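Local coordinates for folylpolyglutamate synthase protein FOLC (PDB 2VOS) that probably adds L-glutamate to dihydropteroate and then, one after another, to tetrahydrofolate at the expense of ATP, making folylpolyglutamates, at residues Q29-H32 with L33-R37; A122-R125 with E126-L130; M81-A84 with L85-L89; V442-S445 with L446-A450. All coordinates share one frame; numbering follows the deposited sequence.

Interaction 1: Q29-H32 with L33-R37; sequences QVEH and LLDQR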
loop_
_atom_site.group_PDB
_atom_site.type_symbol
_atom_site.label_atom_id
_atom_site.label_comp_id
_atom_site.label_asym_id
_atom_site.label_seq_id
_atom_site.Cartn_x
_atom_site.Cartn_y
_atom_site.Cartn_z
ATOM N N GLN A 29 0.212 22.752 10.483
ATOM C CA GLN A 29 0.822 23.881 9.793
ATOM C C GLN A 29 1.683 23.387 8.615
ATOM O O GLN A 29 1.607 23.907 7.490
ATOM C CB GLN A 29 1.747 24.580 10.780
ATOM C CG GLN A 29 1.747 26.064 10.823
ATOM C CD GLN A 29 2.287 26.557 12.174
ATOM O OE1 GLN A 29 3.443 26.318 12.527
ATOM N NE2 GLN A 29 1.437 27.219 12.934
ATOM N N VAL A 30 2.549 22.407 8.871
ATOM C CA VAL A 30 3.358 21.879 7.774
ATOM C C VAL A 30 2.524 21.342 6.627
ATOM O O VAL A 30 2.849 21.599 5.440
ATOM C CB VAL A 30 4.383 20.843 8.243
ATOM C CG1 VAL A 30 5.061 20.101 6.987
ATOM C CG2 VAL A 30 5.421 21.531 9.178
ATOM N N GLU A 31 1.462 20.586 6.953
ATOM C CA GLU A 31 0.642 19.933 5.899
ATOM C C GLU A 31 -0.104 21.004 5.061
ATOM O O GLU A 31 -0.300 20.843 3.822
ATOM C CB GLU A 31 -0.403 18.998 6.524
ATOM C CG GLU A 31 0.213 17.735 7.044
ATOM C CD GLU A 31 0.892 17.014 5.916
ATOM O OE1 GLU A 31 0.188 16.396 5.114
ATOM O OE2 GLU A 31 2.129 17.071 5.814
ATOM N N HIS A 32 -0.563 22.050 5.758
ATOM C CA HIS A 32 -1.229 23.195 5.085
ATOM C C HIS A 32 -0.298 23.793 4.005
ATOM O O HIS A 32 -0.738 24.069 2.892
ATOM C CB HIS A 32 -1.643 24.272 6.100
ATOM C CG HIS A 32 -2.481 25.375 5.507
ATOM N ND1 HIS A 32 -3.675 25.142 4.851
ATOM C CD2 HIS A 32 -2.290 26.717 5.467
ATOM C CE1 HIS A 32 -4.185 26.287 4.435
ATOM N NE2 HIS A 32 -3.364 27.259 4.795
ATOM N N LEU A 33 0.989 23.966 4.323
ATOM C CA LEU A 33 1.944 24.443 3.325
ATOM C C LEU A 33 2.123 23.443 2.206
ATOM O O LEU A 33 2.108 23.830 1.039
ATOM C CB LEU A 33 3.349 24.698 3.907
ATOM C CG LEU A 33 3.480 25.855 4.887
ATOM C CD1 LEU A 33 4.952 25.895 5.331
ATOM C CD2 LEU A 33 3.029 27.148 4.240
ATOM N N LEU A 34 2.383 22.174 2.564
ATOM C CA LEU A 34 2.692 21.157 1.572
ATOM C C LEU A 34 1.483 21.034 0.643
ATOM O O LEU A 34 1.662 20.810 -0.549
ATOM C CB LEU A 34 3.033 19.787 2.217
ATOM C CG LEU A 34 4.353 19.723 2.992
ATOM C CD1 LEU A 34 4.536 18.345 3.588
ATOM C CD2 LEU A 34 5.440 19.950 1.978
ATOM N N ASP A 35 0.262 21.179 1.172
ATOM C CA ASP A 35 -0.927 21.014 0.344
ATOM C C ASP A 35 -1.087 22.123 -0.665
ATOM O O ASP A 35 -1.925 22.009 -1.578
ATOM C CB ASP A 35 -2.193 20.834 1.187
ATOM C CG ASP A 35 -2.225 19.479 1.902
ATOM O OD1 ASP A 35 -1.372 18.636 1.640
ATOM O OD2 ASP A 35 -3.108 19.235 2.725
ATOM N N GLN A 36 -0.309 23.208 -0.508
ATOM C CA GLN A 36 -0.434 24.335 -1.436
ATOM C C GLN A 36 0.437 24.104 -2.651
ATOM O O GLN A 36 0.398 24.875 -3.588
ATOM C CB GLN A 36 -0.091 25.652 -0.781
ATOM C CG GLN A 36 -1.194 26.099 0.146
ATOM C CD GLN A 36 -0.787 27.288 0.997
ATOM O OE1 GLN A 36 -0.680 28.406 0.497
ATOM N NE2 GLN A 36 -0.572 27.060 2.287
ATOM N N ARG A 37 1.223 23.031 -2.617
ATOM C CA ARG A 37 2.149 22.753 -3.697
ATOM C C ARG A 37 1.393 22.155 -4.882
ATOM O O ARG A 37 1.597 22.551 -6.025
ATOM C CB ARG A 37 3.223 21.781 -3.226
ATOM C CG ARG A 37 4.259 22.468 -2.355
ATOM C CD ARG A 37 5.431 21.610 -1.910
ATOM N NE ARG A 37 6.348 22.464 -1.130
ATOM C CZ ARG A 37 7.344 23.168 -1.667
ATOM N NH1 ARG A 37 7.631 23.041 -2.964
ATOM N NH2 ARG A 37 8.092 23.961 -0.922
#

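Interaction 2: A122-R125 with E126-L130; sequences ATYR and EIEPL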
loop_
_atom_site.group_PDB
_atom_site.type_symbol
_atom_site.label_atom_id
_atom_site.label_comp_id
_atom_site.label_asym_id
_atom_site.label_seq_id
_atom_site.Cartn_x
_atom_site.Cartn_y
_atom_site.Cartn_z
ATOM N N ALA A 122 10.255 18.634 12.526
ATOM C CA ALA A 122 11.690 18.937 12.569
ATOM C C ALA A 122 12.359 18.492 11.268
ATOM O O ALA A 122 13.252 19.147 10.788
ATOM C CB ALA A 122 12.364 18.224 13.761
ATOM N N THR A 123 11.927 17.365 10.701
ATOM C CA THR A 123 12.506 16.898 9.433
ATOM C C THR A 123 12.198 17.869 8.298
ATOM O O THR A 123 13.078 18.228 7.545
ATOM C CB THR A 123 12.038 15.460 9.104
ATOM O OG1 THR A 123 12.434 14.617 10.193
ATOM C CG2 THR A 123 12.691 14.930 7.845
ATOM N N TYR A 124 10.958 18.322 8.211
ATOM C CA TYR A 124 10.571 19.297 7.202
ATOM C C TYR A 124 11.391 20.601 7.396
ATOM O O TYR A 124 12.003 21.118 6.451
ATOM C CB TYR A 124 9.065 19.604 7.319
ATOM C CG TYR A 124 8.697 20.753 6.435
ATOM C CD1 TYR A 124 8.586 20.573 5.052
ATOM C CD2 TYR A 124 8.517 22.013 6.950
ATOM C CE1 TYR A 124 8.301 21.614 4.214
ATOM C CE2 TYR A 124 8.220 23.051 6.146
ATOM C CZ TYR A 124 8.121 22.863 4.766
ATOM O OH TYR A 124 7.842 23.940 3.934
ATOM N N ARG A 125 11.435 21.115 8.626
ATOM C CA ARG A 125 12.148 22.349 8.900
ATOM C C ARG A 125 13.610 22.218 8.543
ATOM O O ARG A 125 14.225 23.146 8.024
ATOM C CB ARG A 125 12.058 22.717 10.372
ATOM C CG ARG A 125 10.685 23.214 10.879
ATOM C CD ARG A 125 10.927 23.879 12.268
ATOM N NE ARG A 125 9.812 24.713 12.707
ATOM C CZ ARG A 125 9.694 26.005 12.404
ATOM N NH1 ARG A 125 10.631 26.606 11.658
ATOM N NH2 ARG A 125 8.640 26.696 12.844
ATOM N N GLU A 126 14.211 21.070 8.831
ATOM C CA GLU A 126 15.640 20.942 8.546
ATOM C C GLU A 126 15.941 20.940 7.044
ATOM O O GLU A 126 16.933 21.546 6.638
ATOM C CB GLU A 126 16.264 19.742 9.246
ATOM C CG GLU A 126 16.425 18.525 8.393
ATOM C CD GLU A 126 17.006 17.349 9.215
ATOM O OE1 GLU A 126 17.610 17.606 10.269
ATOM O OE2 GLU A 126 16.852 16.194 8.823
ATOM N N ILE A 127 15.099 20.308 6.205
ATOM C CA ILE A 127 15.335 20.403 4.765
ATOM C C ILE A 127 14.751 21.647 4.072
ATOM O O ILE A 127 15.198 22.004 2.973
ATOM C CB ILE A 127 14.945 19.147 3.996
ATOM C CG1 ILE A 127 13.432 18.996 3.935
ATOM C CG2 ILE A 127 15.635 17.873 4.602
ATOM C CD1 ILE A 127 13.021 17.991 2.812
ATOM N N GLU A 128 13.841 22.358 4.729
ATOM C CA GLU A 128 13.074 23.423 4.039
ATOM C C GLU A 128 13.966 24.484 3.341
ATOM O O GLU A 128 13.653 24.921 2.217
ATOM C CB GLU A 128 12.103 24.131 5.003
ATOM C CG GLU A 128 11.149 25.139 4.285
ATOM C CD GLU A 128 10.255 25.898 5.272
ATOM O OE1 GLU A 128 10.816 26.537 6.161
ATOM O OE2 GLU A 128 9.008 25.863 5.150
ATOM N N PRO A 129 15.041 24.960 4.022
ATOM C CA PRO A 129 15.814 25.983 3.275
ATOM C C PRO A 129 16.366 25.437 1.902
ATOM O O PRO A 129 16.503 26.197 0.935
ATOM C CB PRO A 129 16.965 26.368 4.237
ATOM C CG PRO A 129 16.576 25.862 5.606
ATOM C CD PRO A 129 15.532 24.745 5.406
ATOM N N LEU A 130 16.667 24.133 1.819
ATOM C CA LEU A 130 17.210 23.560 0.587
ATOM C C LEU A 130 16.079 23.326 -0.408
ATOM O O LEU A 130 16.256 23.481 -1.616
ATOM C CB LEU A 130 17.960 22.233 0.876
ATOM C CG LEU A 130 19.228 22.313 1.765
ATOM C CD1 LEU A 130 20.030 23.573 1.379
ATOM C CD2 LEU A 130 18.859 22.296 3.288
#

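Interaction 3: M81-A84 with L85-L89; sequences MVDA and LVTAL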
loop_
_atom_site.group_PDB
_atom_site.type_symbol
_atom_site.label_atom_id
_atom_site.label_comp_id
_atom_site.label_asym_id
_atom_site.label_seq_id
_atom_site.Cartn_x
_atom_site.Cartn_y
_atom_site.Cartn_z
HETATM N N MSE A 81 5.839 -5.946 5.612
HETATM C CA MSE A 81 6.354 -7.293 5.834
HETATM C C MSE A 81 7.895 -7.325 5.776
HETATM O O MSE A 81 8.522 -7.875 6.666
HETATM C CB MSE A 81 5.801 -8.261 4.799
HETATM C CG MSE A 81 4.337 -8.614 5.142
HETATM SE SE MSE A 81 3.587 -9.461 3.555
HETATM C CE MSE A 81 1.823 -9.851 4.194
ATOM N N VAL A 82 8.479 -6.729 4.744
ATOM C CA VAL A 82 9.932 -6.537 4.678
ATOM C C VAL A 82 10.463 -5.865 5.931
ATOM O O VAL A 82 11.435 -6.326 6.503
ATOM C CB VAL A 82 10.312 -5.697 3.408
ATOM C CG1 VAL A 82 11.772 -5.225 3.429
ATOM C CG2 VAL A 82 9.970 -6.482 2.120
ATOM N N ASP A 83 9.849 -4.755 6.366
ATOM C CA ASP A 83 10.257 -4.073 7.586
ATOM C C ASP A 83 10.204 -5.048 8.788
ATOM O O ASP A 83 11.164 -5.197 9.602
ATOM C CB ASP A 83 9.303 -2.872 7.802
ATOM C CG ASP A 83 9.794 -1.916 8.882
ATOM O OD1 ASP A 83 10.683 -2.335 9.675
ATOM O OD2 ASP A 83 9.278 -0.760 8.958
ATOM N N ALA A 84 9.077 -5.721 8.944
ATOM C CA ALA A 84 8.952 -6.662 10.050
ATOM C C ALA A 84 10.069 -7.738 10.051
ATOM O O ALA A 84 10.629 -8.059 11.116
ATOM C CB ALA A 84 7.557 -7.356 10.013
ATOM N N LEU A 85 10.327 -8.345 8.884
ATOM C CA LEU A 85 11.364 -9.386 8.759
ATOM C C LEU A 85 12.773 -8.812 9.058
ATOM O O LEU A 85 13.547 -9.401 9.817
ATOM C CB LEU A 85 11.335 -9.986 7.345
ATOM C CG LEU A 85 10.115 -10.854 7.002
ATOM C CD1 LEU A 85 10.120 -11.110 5.474
ATOM C CD2 LEU A 85 10.157 -12.236 7.731
ATOM N N VAL A 86 13.117 -7.647 8.501
ATOM C CA VAL A 86 14.436 -7.078 8.732
ATOM C C VAL A 86 14.601 -6.698 10.223
ATOM O O VAL A 86 15.706 -6.888 10.865
ATOM C CB VAL A 86 14.678 -5.867 7.806
ATOM C CG1 VAL A 86 15.953 -5.089 8.226
ATOM C CG2 VAL A 86 14.690 -6.332 6.358
ATOM N N THR A 87 13.525 -6.219 10.821
ATOM C CA THR A 87 13.530 -5.871 12.245
ATOM C C THR A 87 13.689 -7.134 13.150
ATOM O O THR A 87 14.367 -7.096 14.179
ATOM C CB THR A 87 12.182 -5.109 12.603
ATOM O OG1 THR A 87 12.157 -3.836 11.882
ATOM C CG2 THR A 87 12.097 -4.859 14.108
ATOM N N ALA A 88 13.007 -8.210 12.791
ATOM C CA ALA A 88 13.124 -9.536 13.468
ATOM C C ALA A 88 14.570 -10.083 13.345
ATOM O O ALA A 88 15.017 -10.898 14.189
ATOM C CB ALA A 88 12.152 -10.562 12.827
ATOM N N LEU A 89 15.291 -9.649 12.306
ATOM C CA LEU A 89 16.698 -10.004 12.111
ATOM C C LEU A 89 17.577 -8.942 12.794
ATOM O O LEU A 89 18.816 -8.939 12.643
ATOM C CB LEU A 89 17.006 -10.024 10.618
ATOM C CG LEU A 89 16.315 -11.210 9.969
ATOM C CD1 LEU A 89 16.337 -11.055 8.434
ATOM C CD2 LEU A 89 17.098 -12.481 10.479
#

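Interaction 4: V442-S445 with L446-A450; sequences VATS and LVDDA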
loop_
_atom_site.group_PDB
_atom_site.type_symbol
_atom_site.label_atom_id
_atom_site.label_comp_id
_atom_site.label_asym_id
_atom_site.label_seq_id
_atom_site.Cartn_x
_atom_site.Cartn_y
_atom_site.Cartn_z
ATOM N N VAL A 442 -26.323 4.124 8.544
ATOM C CA VAL A 442 -27.239 3.434 7.645
ATOM C C VAL A 442 -26.909 1.933 7.607
ATOM O O VAL A 442 -27.820 1.094 7.796
ATOM C CB VAL A 442 -27.292 4.071 6.233
ATOM C CG1 VAL A 442 -28.185 3.258 5.287
ATOM C CG2 VAL A 442 -27.856 5.508 6.318
ATOM N N ALA A 443 -25.626 1.577 7.405
ATOM C CA ALA A 443 -25.234 0.174 7.309
ATOM C C ALA A 443 -25.635 -0.516 8.586
ATOM O O ALA A 443 -26.046 -1.683 8.591
ATOM C CB ALA A 443 -23.704 0.009 7.070
ATOM N N THR A 444 -25.505 0.191 9.695
ATOM C CA THR A 444 -25.737 -0.436 10.967
ATOM C C THR A 444 -27.211 -0.794 11.092
ATOM O O THR A 444 -27.542 -1.857 11.590
ATOM C CB THR A 444 -25.318 0.469 12.154
ATOM O OG1 THR A 444 -23.908 0.715 12.056
ATOM C CG2 THR A 444 -25.701 -0.205 13.534
ATOM N N SER A 445 -28.093 0.084 10.651
ATOM C CA SER A 445 -29.492 -0.236 10.775
ATOM C C SER A 445 -29.845 -1.388 9.799
ATOM O O SER A 445 -30.673 -2.221 10.110
ATOM C CB SER A 445 -30.387 1.008 10.641
ATOM O OG SER A 445 -30.364 1.496 9.318
ATOM N N LEU A 446 -29.170 -1.478 8.661
ATOM C CA LEU A 446 -29.438 -2.589 7.756
ATOM C C LEU A 446 -29.008 -3.923 8.395
ATOM O O LEU A 446 -29.686 -4.933 8.334
ATOM C CB LEU A 446 -28.731 -2.366 6.417
ATOM C CG LEU A 446 -29.174 -1.197 5.533
ATOM C CD1 LEU A 446 -28.289 -1.094 4.268
ATOM C CD2 LEU A 446 -30.649 -1.310 5.150
ATOM N N VAL A 447 -27.874 -3.908 9.067
ATOM C CA VAL A 447 -27.356 -5.105 9.676
ATOM C C VAL A 447 -28.231 -5.503 10.914
ATOM O O VAL A 447 -28.397 -6.681 11.182
ATOM C CB VAL A 447 -25.883 -4.825 10.044
ATOM C CG1 VAL A 447 -25.543 -5.484 11.338
ATOM C CG2 VAL A 447 -24.957 -5.227 8.915
ATOM N N ASP A 448 -28.761 -4.523 11.665
ATOM C CA ASP A 448 -29.748 -4.742 12.750
ATOM C C ASP A 448 -31.049 -5.335 12.187
ATOM O O ASP A 448 -31.604 -6.256 12.748
ATOM C CB ASP A 448 -30.111 -3.434 13.449
ATOM C CG ASP A 448 -28.967 -2.867 14.300
ATOM O OD1 ASP A 448 -27.916 -3.538 14.477
ATOM O OD2 ASP A 448 -29.116 -1.734 14.804
ATOM N N ASP A 449 -31.543 -4.803 11.084
ATOM C CA ASP A 449 -32.685 -5.398 10.485
ATOM C C ASP A 449 -32.390 -6.854 10.061
ATOM O O ASP A 449 -33.220 -7.724 10.280
ATOM C CB ASP A 449 -33.204 -4.580 9.290
ATOM C CG ASP A 449 -33.685 -3.178 9.671
ATOM O OD1 ASP A 449 -33.950 -2.874 10.869
ATOM O OD2 ASP A 449 -33.801 -2.368 8.728
ATOM N N ALA A 450 -31.242 -7.123 9.435
ATOM C CA ALA A 450 -30.901 -8.496 9.026
ATOM C C ALA A 450 -30.880 -9.430 10.223
ATOM O O ALA A 450 -31.361 -10.562 10.169
ATOM C CB ALA A 450 -29.552 -8.538 8.325
#

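Interaction 1: Q29-H32 with L33-R37
Gln29 opens a turn late in helix 23-34 by taking the amide of Leu33 on its carbonyl oxygen. Val30 does two things. Val30 O receives Leu34 N at 3.0 Å in a nearly straight bond lying in the carbonyl plane, and Val30 CG1 meets Leu34 CD1 at 3.9 Å, the two side chains running alongside each other in the same direction. CG1 is there because it stands anti to the backbone N (chi1 170°), and the apolar strip this makes packs on helix 117-140, where Leu34 meets Tyr120. Glu31 is bent back at its second torsion, and Glu31 OE2 lies 3.5 Å from Leu34 CD1 while hydrogen-bonding to the hydroxyl of Tyr120. The other oxygen, Glu31 OE1, sits 4.4 Å from Asp35 OD1; the like charges are probably tolerated because Lys151 forms salt bridges to both atoms, tying this part of the helix to helix 151-165. On the backbone, Glu31 O accepts Asp35 N at 2.7 Å. With His32 a side chain takes over: its carbonyl receives not a backbone amide four residues on but the amide group of Gln36. The bond is straight at nitrogen (164°), yet the donor stands well above the carbonyl plane and off the lone pairs. That same NE2 also hangs over one face of the imidazole, toward its rim, with Gln36 NE2 3.6 Å from His32 CD2.

Interaction 2: A122-R125 with E126-L130
From Ala122 to Ile127 the backbone keeps the usual i to i+4 bonds, Glu126 N to Ala122 O and Ile127 N to Thr123 O, but it kinks where Pro129 brings no N-H to the turn before. Just ahead of the proline, Glu128 N is shared weakly between Tyr124 O at 2.8 Å and Arg125 O at 3.4 Å. Pro129 CD lies 3.3 Å from Arg125 O, a carbonyl that a regular helix would pair with the missing amide. The side-chain contact that spans this turn is Tyr124 with Glu128. Both first torsions are anti to the backbone N (171° and -173°), which carries the phenol outward and toward the C-terminal end of the turn and sends the extended glutamate out to meet it. Tyr124 OH donates to Glu128 OE2 at 2.6 Å, reaching that oxygen on its anti side, some 20° out of the carboxylate plane; ring and carboxylate are turned steeply against each other. Closer to the backbone, Glu128 CB lies over one ring face near the rim. Helix 23-34 covers the tyrosine, while Ile127 faces Ala157, Met158 and Ala161 of helix 151-165, so helix 117-140 is held between two neighbours. With a phenol donating a hydrogen bond to a carboxylate, the short bond would hold the phenol oxygen in place and probably favour the ionised form of Glu128.

Interaction 3: M81-A84 with L85-L89
With chi1 at -168°, Asp83 swings its CG anti to the backbone N and along the helix toward Thr87, whose OG1 (chi1 -65°) is anti to the carbonyl carbon and leans back over the preceding turn. Thr87 OG1 thereby comes within 2.8 Å of Asp83 O and 3.0 Å of Asp83 OD1. The carbonyl of Asp83 also takes the amide of Thr87, so the backbone and the hydroxyl of one residue converge on the same oxygen. Asp83 has stronger ties beyond the helix: OD1 is hydrogen-bonded to Thr93 and OD2 makes a salt bridge with Arg95, both on the strand 93-96. This is the second half of the helix 75-88 of the P-loop-type central domain, whose first residues Lys75, Thr76 and Ser77 bind ADP. Its buried side is apolar: Val82 CG1 and Val86 CG2 approach to 4.3 Å, and the side chains of Val82 and Val86 pack on Val172 and Val170 of the strand 170-174. Leu85 CG lies 3.4 Å from Met81 O, and the leucine side chain reaches Phe330, while the selenomethionine Met81 rests on Asn301 of helix 296-312. The last regular bond runs from Ala88 N to Ala84 O at 2.9 Å.

Interaction 4: V442-S445 with L446-A450
Helix 436-451 of the glutamate ligase domain lies against that domain's mixed sheet, and this contact is about two and a half turns of its second half. Val442 O accepts two bonds. Leu446 N reaches Val442 O at 3.0 Å within the carbonyl plane, and Ser445 OG gives Val442 O a second bond, also 3.0 Å, from a donor tilted about 20° out of that plane. The serine manages this because its chi1 of 69° sets OG between the backbone N and the carbonyl carbon, from where it turns back over the preceding turn. Val442 CG1 and Leu446 CD1 are only loosely in touch at 4.5 Å; both side chains find other apolar company, Val442 on Val402 and Leu446 on Val376. The sheet-facing side is completed by Ala443, against Val376, Val378 and Ile466, and by Val447, on Thr464 and Ile466, so a helix layered on parallel strands is built here from small and branched aliphatic residues. Thr444 stands at the border: it touches Ile466, turns OG1 back to Ile440 O, and runs abreast of Asp448, with Thr444 CG2 4.0 Å from Asp448 OD2. Ser445, Asp448 and Asp449 form the exposed, polar part. Both aspartates hold CG anti to the carbonyl carbon, which folds each carboxylate back above the carbonyl oxygen four residues earlier: Asp448 CG lies 3.2 Å from Thr444 O, and Asp449 CG is equally far from Ser445 O. Those acceptors are bonded by the backbone, Asp448 N to Thr444 O and Asp449 N to Ser445 O, each at 2.9 Å.

Interactions 1 and 2 belong together: they sit on neighbouring helices, the centres of the two contacts lie about 13 Å apart, and they touch directly, Val30 CG1 meeting Tyr124 CG at 3.7 Å and Leu33 CD1 lying 3.8 Å from Tyr124 OH. Both are partly buried, with charged or polar groups on one side. Interaction 3 is the buried one and the nearest to ADP; its polar pair is tied to a strand of the central sheet, not to another helix. Interaction 4 stands about 39 Å or more from the others, centre to centre, in the C-terminal domain, where a serine hydroxyl bonds a backbone carbonyl and the acidic residues face outward.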